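Local coordinates for tRNA threonylcarbamoyladenosine biosynthesis protein TsaB (Pseudomonas aeruginosa, PDB 5BR9) that probably takes part in forming the threonylcarbamoyl modification of adenosine 37 in tRNA, as the TsaB member of the KAE1/TsaD family, at the interface of chains A and B. Sequence-based numbering; all coordinates share one arbitrary frame. Chains: chain A/B, Uncharacterized protein.

Contact 1: the interface of chains A and B. Residues chain A 48, 51-52, 62, 86, 89-90; chain B 88-89, 92-93.
The phenyl ring of B:Phe92 is set into the surface of chain A, with A:Leu48 on one face and the A:Arg52 guanidinium displaced to the other side of the ring plane. CD2 of A:Leu48 stands 4.0 Å above the ring plane of B:Phe92, shifted toward the rim, while its sister methyl CD1 meets B:Phe92 CB at 3.7 Å. The two side chains run past each other in opposite directions, and A:Leu48 CB lies against the CD1/CE1 rim on the face that CD2 covers. From that side too, the A:Leu48 carbonyl oxygen O comes 3.6 Å from B:Phe92 CE1. On the opposite side, the A:Arg52 guanidinium is tilted 30° from the ring, and its NH2 lies 4.0 Å from B:Phe92 CZ; bends at chi2 and chi3 fold the arginine chain back toward that tip, while A:Arg52 CB sits beyond CZ and CE1, close to the level of the ring. A:Leu90 CD2 approaches B:Phe92 CD2 at 3.5 Å, somewhat off the plane toward the A:Leu48 side, and A:Val51 CG1 lies past CZ and CE2, tilted farther to that side. The ring reaches this pocket because its CG is anti to the backbone N (chi1 180°), projecting the phenyl away from helix 77-94 of chain B toward helix 43-58 of chain A.

Next to the ring, the two copies of helix 77-94 come together at glycine: A:Gly89 CA and B:Gly89 CA are 4.1 Å apart, with no side chain to separate the backbones. A:Leu90 CD2 also packs on the B:Gly89 carbonyl oxygen and so bridges glycine and phenylalanine. A:Leu62, from the 3-10 helix 62-64, adds CD2 against B:Ala93 CA at 3.7 Å. The patch is essentially apolar, and its polar atoms make no bonds across it. It forms part of a two-fold interface that may represent a TsaB homodimer, although the crystal alone does not establish this. At its far end, the amide oxygen OE1 of B:Gln88 rests 3.6 Å from the methyl CG2 of A:Val86.

Contact 2: the interface of chains A and B. Residues chain A 81, 84-85, 88; chain B 78, 81-82.
B:Ile82 lies across helix 77-94 of chain A, its two branches meeting different parts of that helix. The ethyl branch meets A:Arg81: CG1 of B:Ile82 sits over the arginine main chain and CB, 3.6 Å from the A:Arg81 carbonyl oxygen O and 3.7 Å from A:Arg81 CB, and its terminal CD1 passes beside CG of the same arginine. The aliphatic stem of A:Arg81 thus serves as a hydrocarbon surface, and the residue hides 85 Å² against the partner. Its guanidinium finishes near B:Thr78, but that threonine is poorly ordered and the placement of the arginine tip against it is uncertain. The CG2 methyl of B:Ile82 instead settles over the bare backbone of A:Gly85, 4.0 Å from its CA, with A:Ile84 CG2 nearby. Because A:Gly85 carries no side chain, the main chain of the partner also comes close, with the B:Ile82 carbonyl oxygen 3.4 Å from A:Gly85 CA. The contact is one of packing, and the polar groups involved form no bonds across it.

The division of B:Ile82 follows from chi1 of -67°, which places CG1 beside the backbone N and leaves CG2 anti to it. In A:Arg81, chi1 of -79° sets CG beside the backbone N, and the chain, extended from CG to NE, carries the guanidinium across the start of the partner helix toward B:Thr78. At the other end of the patch, the amide nitrogen NE2 of A:Gln88 stands 4.0 Å from B:Ile82 CG2.

Contact 1: the interface of chains A and B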
# COMPACT_ATOMS: atom_id res chain seq x y z
N LEU A 48 5.58 -10.24 -3.47
CA LEU A 48 6.60 -10.74 -2.55
C LEU A 48 7.10 -12.15 -2.90
O LEU A 48 8.28 -12.43 -2.72
CB LEU A 48 6.08 -10.70 -1.11
CG LEU A 48 5.95 -9.26 -0.61
CD1 LEU A 48 5.47 -9.24 0.84
CD2 LEU A 48 7.25 -8.45 -0.79
N VAL A 51 9.71 -11.65 -5.49
CA VAL A 51 10.93 -11.13 -4.89
C VAL A 51 11.73 -12.25 -4.23
O VAL A 51 12.95 -12.35 -4.44
CB VAL A 51 10.62 -10.02 -3.88
CG1 VAL A 51 11.88 -9.65 -3.08
CG2 VAL A 51 10.08 -8.78 -4.62
N ARG A 52 11.05 -13.09 -3.46
CA ARG A 52 11.71 -14.20 -2.79
C ARG A 52 12.40 -15.08 -3.84
O ARG A 52 13.57 -15.42 -3.70
CB ARG A 52 10.71 -15.00 -1.94
CG ARG A 52 11.20 -16.30 -1.30
CD ARG A 52 12.56 -16.17 -0.59
NE ARG A 52 12.65 -15.03 0.32
CZ ARG A 52 13.81 -14.53 0.75
NH1 ARG A 52 14.93 -15.08 0.33
NH2 ARG A 52 13.84 -13.49 1.57
N LEU A 62 18.32 -10.86 1.32
CA LEU A 62 17.69 -9.55 1.37
C LEU A 62 18.63 -8.55 2.08
O LEU A 62 18.70 -7.38 1.69
CB LEU A 62 16.33 -9.63 2.07
CG LEU A 62 15.47 -8.36 1.99
CD1 LEU A 62 15.13 -8.02 0.54
CD2 LEU A 62 14.20 -8.51 2.81
N VAL A 86 4.70 -1.56 0.26
CA VAL A 86 5.59 -2.70 0.42
C VAL A 86 7.05 -2.24 0.43
O VAL A 86 7.83 -2.66 1.29
CB VAL A 86 5.33 -3.75 -0.69
CG1 VAL A 86 6.40 -4.83 -0.67
CG2 VAL A 86 3.93 -4.35 -0.51
N GLY A 89 7.81 -0.55 3.71
CA GLY A 89 7.92 -1.55 4.76
C GLY A 89 9.25 -2.31 4.71
O GLY A 89 9.92 -2.48 5.72
N LEU A 90 9.62 -2.75 3.51
CA LEU A 90 10.86 -3.47 3.28
C LEU A 90 12.01 -2.60 3.74
O LEU A 90 12.87 -3.03 4.50
CB LEU A 90 11.03 -3.85 1.80
CG LEU A 90 10.14 -4.91 1.17
CD1 LEU A 90 10.47 -5.01 -0.29
CD2 LEU A 90 10.35 -6.28 1.84
N GLN B 88 2.92 -5.85 4.87
CA GLN B 88 3.52 -6.88 4.02
C GLN B 88 5.05 -6.76 3.97
O GLN B 88 5.77 -7.72 4.28
CB GLN B 88 2.96 -6.82 2.60
CG GLN B 88 1.64 -7.54 2.44
CD GLN B 88 1.25 -7.73 0.98
OE1 GLN B 88 1.52 -6.88 0.13
NE2 GLN B 88 0.60 -8.85 0.68
N GLY B 89 5.53 -5.58 3.60
CA GLY B 89 6.96 -5.30 3.52
C GLY B 89 7.71 -5.56 4.81
O GLY B 89 8.74 -6.24 4.81
N PHE B 92 7.66 -9.39 5.65
CA PHE B 92 8.51 -10.13 4.72
C PHE B 92 10.00 -9.95 5.08
O PHE B 92 10.75 -10.93 5.18
CB PHE B 92 8.23 -9.65 3.30
CG PHE B 92 9.06 -10.33 2.25
CD1 PHE B 92 8.62 -11.51 1.65
CD2 PHE B 92 10.28 -9.78 1.84
CE1 PHE B 92 9.37 -12.12 0.65
CE2 PHE B 92 11.04 -10.38 0.84
CZ PHE B 92 10.58 -11.56 0.24
N ALA B 93 10.42 -8.70 5.27
CA ALA B 93 11.80 -8.39 5.60
C ALA B 93 12.21 -8.97 6.94
O ALA B 93 13.35 -9.39 7.12
CB ALA B 93 12.01 -6.86 5.58

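Contact 2: the interface of chains A and B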
# COMPACT_ATOMS: atom_id res chain seq x y z
N ARG A 81 0.02 2.11 -5.33
CA ARG A 81 -0.10 2.20 -3.87
C ARG A 81 0.44 0.96 -3.17
O ARG A 81 1.05 1.07 -2.11
CB ARG A 81 -1.56 2.43 -3.48
CG ARG A 81 -1.96 3.88 -3.64
CD ARG A 81 -3.45 4.10 -3.81
NE ARG A 81 -3.67 5.33 -4.56
CZ ARG A 81 -3.63 6.56 -4.04
NH1 ARG A 81 -3.83 7.62 -4.81
NH2 ARG A 81 -3.39 6.72 -2.74
N ILE A 84 4.22 1.29 -3.28
CA ILE A 84 4.65 2.29 -2.31
C ILE A 84 4.75 1.70 -0.89
O ILE A 84 5.81 1.79 -0.24
CB ILE A 84 3.74 3.51 -2.34
CG1 ILE A 84 3.95 4.29 -3.63
CG2 ILE A 84 4.00 4.40 -1.13
CD1 ILE A 84 2.96 5.41 -3.87
N GLY A 85 3.67 1.09 -0.42
CA GLY A 85 3.64 0.50 0.91
C GLY A 85 4.66 -0.60 1.16
O GLY A 85 5.41 -0.58 2.15
N GLN A 88 8.26 0.72 1.19
CA GLN A 88 8.45 1.44 2.45
C GLN A 88 8.64 0.49 3.64
O GLN A 88 9.47 0.72 4.51
CB GLN A 88 7.27 2.37 2.69
CG GLN A 88 7.38 3.70 1.92
CD GLN A 88 6.25 4.67 2.28
OE1 GLN A 88 6.49 5.85 2.52
NE2 GLN A 88 5.01 4.17 2.32
N THR B 78 -7.77 3.88 0.47
CA THR B 78 -6.36 4.29 0.49
C THR B 78 -5.65 3.89 1.78
O THR B 78 -4.56 3.30 1.75
CB THR B 78 -6.21 5.81 0.31
OG1 THR B 78 -6.79 6.21 -0.93
CG2 THR B 78 -4.74 6.20 0.33
N ARG B 81 -4.87 0.30 1.60
CA ARG B 81 -3.92 -0.17 0.60
C ARG B 81 -2.44 0.06 0.96
O ARG B 81 -1.68 -0.91 1.08
CB ARG B 81 -4.23 0.49 -0.74
N ILE B 82 -2.03 1.32 1.14
CA ILE B 82 -0.62 1.62 1.38
C ILE B 82 -0.18 1.05 2.74
O ILE B 82 0.89 0.47 2.84
CB ILE B 82 -0.32 3.14 1.28
CG1 ILE B 82 -0.52 3.65 -0.16
CG2 ILE B 82 1.10 3.46 1.76
CD1 ILE B 82 -0.26 5.16 -0.34

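The C-alpha centres of contact 1 and contact 2 lie about 13 Å apart, and helix 77-94 of each chain runs through both. Contact 2 is built from the N-terminal half and middle of this helix alone, whereas contact 1 uses its C-terminal half and also recruits helix 43-58 and the 3-10 helix 62-64 of chain A. Gln88 is shared, as A:Gln88 in contact 2 and B:Gln88 in contact 1. The helices come close, with no side chains between, at A:Gly85 in contact 2 and at the facing A:Gly89 and B:Gly89 in contact 1. Two-fold symmetry repeats each contact with the chains exchanged, giving a largely apolar seam that could hold a TsaB homodimer together.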